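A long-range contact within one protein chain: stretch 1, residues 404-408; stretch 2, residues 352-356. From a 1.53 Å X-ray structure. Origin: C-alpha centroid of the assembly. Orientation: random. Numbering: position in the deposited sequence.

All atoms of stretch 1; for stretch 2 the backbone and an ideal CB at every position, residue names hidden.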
ATOM      1  N   HIS A 404       5.468  -9.115  18.033  1.00 10.98           N
ATOM      2  CA  HIS A 404       6.065  -8.795  16.730  1.00 10.91           C
ATOM      3  C   HIS A 404       7.163  -9.749  16.309  1.00  9.50           C
ATOM      4  O   HIS A 404       7.679  -9.627  15.196  1.00 10.88           O
ATOM      5  CB  HIS A 404       6.608  -7.373  16.732  1.00  9.20           C
ATOM      6  CG  HIS A 404       5.526  -6.355  16.845  1.00 10.05           C
ATOM      7  ND1 HIS A 404       4.594  -6.158  15.847  1.00 11.75           N
ATOM      8  CD2 HIS A 404       5.164  -5.548  17.868  1.00 11.21           C
ATOM      9  CE1 HIS A 404       3.729  -5.239  16.237  1.00 10.89           C
ATOM     10  NE2 HIS A 404       4.049  -4.857  17.461  1.00 11.52           N
ATOM     11  N   TRP A 405       7.498 -10.697  17.178  1.00 10.32           N
ATOM     12  CA  TRP A 405       8.558 -11.668  16.936  1.00 10.57           C
ATOM     13  C   TRP A 405       8.069 -13.017  17.408  1.00 12.40           C
ATOM     14  O   TRP A 405       7.469 -13.111  18.482  1.00 11.82           O
ATOM     15  CB  TRP A 405       9.844 -11.280  17.681  1.00 10.12           C
ATOM     16  CG  TRP A 405      10.231  -9.854  17.467  1.00 11.76           C
ATOM     17  CD1 TRP A 405      11.054  -9.360  16.493  1.00 10.95           C
ATOM     18  CD2 TRP A 405       9.780  -8.720  18.221  1.00 10.98           C
ATOM     19  NE1 TRP A 405      11.148  -7.991  16.600  1.00 12.39           N
ATOM     20  CE2 TRP A 405      10.372  -7.574  17.651  1.00 12.99           C
ATOM     21  CE3 TRP A 405       8.933  -8.561  19.324  1.00  9.55           C
ATOM     22  CZ2 TRP A 405      10.157  -6.296  18.154  1.00 11.25           C
ATOM     23  CZ3 TRP A 405       8.718  -7.296  19.814  1.00 12.24           C
ATOM     24  CH2 TRP A 405       9.314  -6.175  19.231  1.00 11.86           C
ATOM     25  N   ALA A 406       8.323 -14.053  16.611  1.00 10.80           N
ATOM     26  CA  ALA A 406       8.048 -15.417  17.021  1.00 11.91           C
ATOM     27  C   ALA A 406       9.197 -16.331  16.641  1.00 12.33           C
ATOM     28  O   ALA A 406       9.848 -16.132  15.608  1.00 10.75           O
ATOM     29  CB  ALA A 406       6.763 -15.923  16.401  1.00 12.16           C
ATOM     30  N   THR A 407       9.431 -17.339  17.472  1.00 11.40           N
ATOM     31  CA  THR A 407      10.379 -18.407  17.174  1.00  9.83           C
ATOM     32  C   THR A 407       9.587 -19.675  17.029  1.00 11.87           C
ATOM     33  O   THR A 407       8.859 -20.062  17.952  1.00 13.38           O
ATOM     34  CB  THR A 407      11.437 -18.590  18.286  1.00 10.95           C
ATOM     35  OG1 THR A 407      12.252 -17.417  18.390  1.00 12.87           O
ATOM     36  CG2 THR A 407      12.330 -19.814  18.023  1.00 13.80           C
ATOM     37  N   PHE A 408       9.717 -20.304  15.868  1.00 11.05           N
ATOM     38  CA  PHE A 408       9.128 -21.604  15.616  1.00 11.85           C
ATOM     39  C   PHE A 408      10.155 -22.681  15.904  1.00 13.85           C
ATOM     40  O   PHE A 408      11.282 -22.603  15.425  1.00 14.14           O
ATOM     41  CB  PHE A 408       8.639 -21.709  14.179  1.00 12.83           C
ATOM     42  CG  PHE A 408       8.065 -23.048  13.834  1.00 14.44           C
ATOM     43  CD1 PHE A 408       6.776 -23.374  14.212  1.00 17.57           C
ATOM     44  CD2 PHE A 408       8.803 -23.973  13.111  1.00 14.48           C
ATOM     45  CE1 PHE A 408       6.232 -24.602  13.896  1.00 15.87           C
ATOM     46  CE2 PHE A 408       8.261 -25.206  12.783  1.00 16.40           C
ATOM     47  CZ  PHE A 408       6.975 -25.521  13.173  1.00 14.85           C
ATOM     48  N   UNK A 352      16.874 -21.200  10.903  1.00 12.97           N
ATOM     49  CA  UNK A 352      17.846 -21.783  11.812  1.00 14.31           C
ATOM     50  C   UNK A 352      18.329 -20.830  12.893  1.00 14.77           C
ATOM     51  O   UNK A 352      19.459 -20.932  13.349  1.00 15.27           O
ATOM     52  CB  UNK A 352      19.049 -22.290  11.014  1.00 14.31           C
ATOM     53  N   UNK A 353      17.460 -19.918  13.329  1.00 12.03           N
ATOM     54  CA  UNK A 353      17.803 -19.042  14.439  1.00 11.48           C
ATOM     55  C   UNK A 353      16.618 -18.832  15.366  1.00 10.99           C
ATOM     56  O   UNK A 353      15.469 -19.072  14.986  1.00 13.30           O
ATOM     57  CB  UNK A 353      18.306 -17.694  13.917  1.00 11.48           C
ATOM     58  N   UNK A 354      16.948 -18.397  16.580  1.00 12.64           N
ATOM     59  CA  UNK A 354      15.986 -18.109  17.651  1.00 12.31           C
ATOM     60  C   UNK A 354      16.191 -16.679  18.164  1.00 15.81           C
ATOM     61  O   UNK A 354      17.331 -16.276  18.409  1.00 14.05           O
ATOM     62  CB  UNK A 354      16.132 -19.114  18.795  1.00 12.31           C
ATOM     63  N   UNK A 355      15.118 -15.911  18.359  1.00 11.90           N
ATOM     64  CA  UNK A 355      15.252 -14.559  18.916  1.00 11.52           C
ATOM     65  C   UNK A 355      15.826 -14.572  20.326  1.00 14.25           C
ATOM     66  O   UNK A 355      15.401 -15.370  21.159  1.00 14.43           O
ATOM     67  CB  UNK A 355      13.893 -13.855  18.923  1.00 11.52           C
ATOM     68  N   UNK A 356      16.749 -13.659  20.605  1.00 12.90           N
ATOM     69  CA  UNK A 356      17.303 -13.540  21.943  1.00 14.53           C
ATOM     70  C   UNK A 356      17.681 -12.129  22.339  1.00 11.85           C
ATOM     71  O   UNK A 356      17.503 -11.172  21.576  1.00 12.67           O
ATOM     72  CB  UNK A 356      18.536 -14.438  22.064  1.00 14.53           C
TER

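Position 352 lies beyond the reach of stretch 1: nothing there comes within 5.5 Å of its ideal CB. Its backbone angles, phi 63° and psi 32°, fall in the left-handed region, which favours glycine, asparagine or aspartate. The deposited residue is N352, which makes no contact with stretch 1.

At 353 the backbone is extended, and CA-to-CB points away from stretch 1, so the contact sets little limit on the side chain; a beta-branched residue would suit the strand conformation. It is V353, which approaches mainly through its backbone, with its O 4.4 Å from T407 CG2.

Position 354 is where the backbones come nearest in register, its CA 5.6 Å from T407 CA. CA-to-CB runs sideways, and the ideal CB lies 3.9 Å from T407 CG2. Stretch 1 presents a methyl group here and no charge, so a side chain with an aliphatic first portion would fit, whether it ended in an apolar or a polar group. The residue is R354. Its CG packs 4.0 Å from T407 CG2, while the guanidinium group is hydrogen-bonded elsewhere in the structure.

Position 355 faces stretch 1 most directly. Its CA-to-CB bond points toward the opposing strand, and the ideal CB lies 4.0 Å from T407 OG1 and 5.0 Å from W405 CB. Within range of a long side chain are the aliphatic CB and indole of W405 and the carbonyl oxygen of A406, a possible acceptor. A large apolar residue could pack against W405 CB and the edge of its indole, an aromatic one could offer that edge a face, and one with a donor could reach the carbonyl. W355 combines these features. With chi1 at -59° (m) and chi2 at 108°, its indole sets one face against W405 CB, which sits 3.8 Å from the centroid of the W355 five-membered ring and 13° off the ring normal, a CH-pi contact. The edge of W405 also turns toward the W355 face, with the W405 five-membered and W355 six-membered ring centroids 5.0 Å apart and the planes at 73°. Near the plane of the W355 ring, NE1 donates a weak hydrogen bond to A406 O, 2.9 Å long but bent to 130°. A water links the strands further, donating to W355 O at 2.8 Å and hydrogen-bonding to T407 OG1 at 2.7 Å.

At 356 CA-to-CB would point away, so this contact would tolerate many residues in its extended conformation. It is G356, which does not touch stretch 1.

Stretch 2 (352-356) NVRWG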
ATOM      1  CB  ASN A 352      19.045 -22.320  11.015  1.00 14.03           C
ATOM      2  CG  ASN A 352      18.667 -23.456  10.088  1.00 16.20           C
ATOM      3  OD1 ASN A 352      18.821 -23.354   8.872  1.00 17.56           O
ATOM      4  ND2 ASN A 352      18.164 -24.548  10.658  1.00 18.87           N
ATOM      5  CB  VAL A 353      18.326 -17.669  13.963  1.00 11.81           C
ATOM      6  CG1 VAL A 353      19.747 -17.809  13.377  1.00 14.65           C
ATOM      7  CG2 VAL A 353      17.370 -17.036  12.952  1.00 12.80           C
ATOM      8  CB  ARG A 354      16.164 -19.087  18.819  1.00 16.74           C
ATOM      9  CG  ARG A 354      16.186 -20.557  18.460  1.00 13.78           C
ATOM     10  CD  ARG A 354      16.999 -21.367  19.472  1.00 15.57           C
ATOM     11  NE  ARG A 354      16.457 -21.286  20.826  1.00 20.20           N
ATOM     12  CZ  ARG A 354      17.105 -21.688  21.916  1.00 19.92           C
ATOM     13  NH1 ARG A 354      18.334 -22.187  21.825  1.00 21.98           N
ATOM     14  NH2 ARG A 354      16.531 -21.582  23.106  1.00 21.74           N
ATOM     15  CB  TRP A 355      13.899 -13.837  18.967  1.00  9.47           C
ATOM     16  CG  TRP A 355      13.215 -13.677  17.646  1.00 11.72           C
ATOM     17  CD1 TRP A 355      12.107 -14.342  17.210  1.00 11.98           C
ATOM     18  CD2 TRP A 355      13.586 -12.781  16.591  1.00 12.27           C
ATOM     19  NE1 TRP A 355      11.769 -13.925  15.951  1.00 11.95           N
ATOM     20  CE2 TRP A 355      12.657 -12.963  15.547  1.00 12.33           C
ATOM     21  CE3 TRP A 355      14.608 -11.843  16.431  1.00 11.58           C
ATOM     22  CZ2 TRP A 355      12.731 -12.256  14.351  1.00 10.66           C
ATOM     23  CZ3 TRP A 355      14.681 -11.140  15.249  1.00 13.19           C
ATOM     24  CH2 TRP A 355      13.749 -11.348  14.221  1.00 12.42           C
TER
HETATM   25  O   HOH W   1      13.599 -17.440  20.767  1.00 14.45           O
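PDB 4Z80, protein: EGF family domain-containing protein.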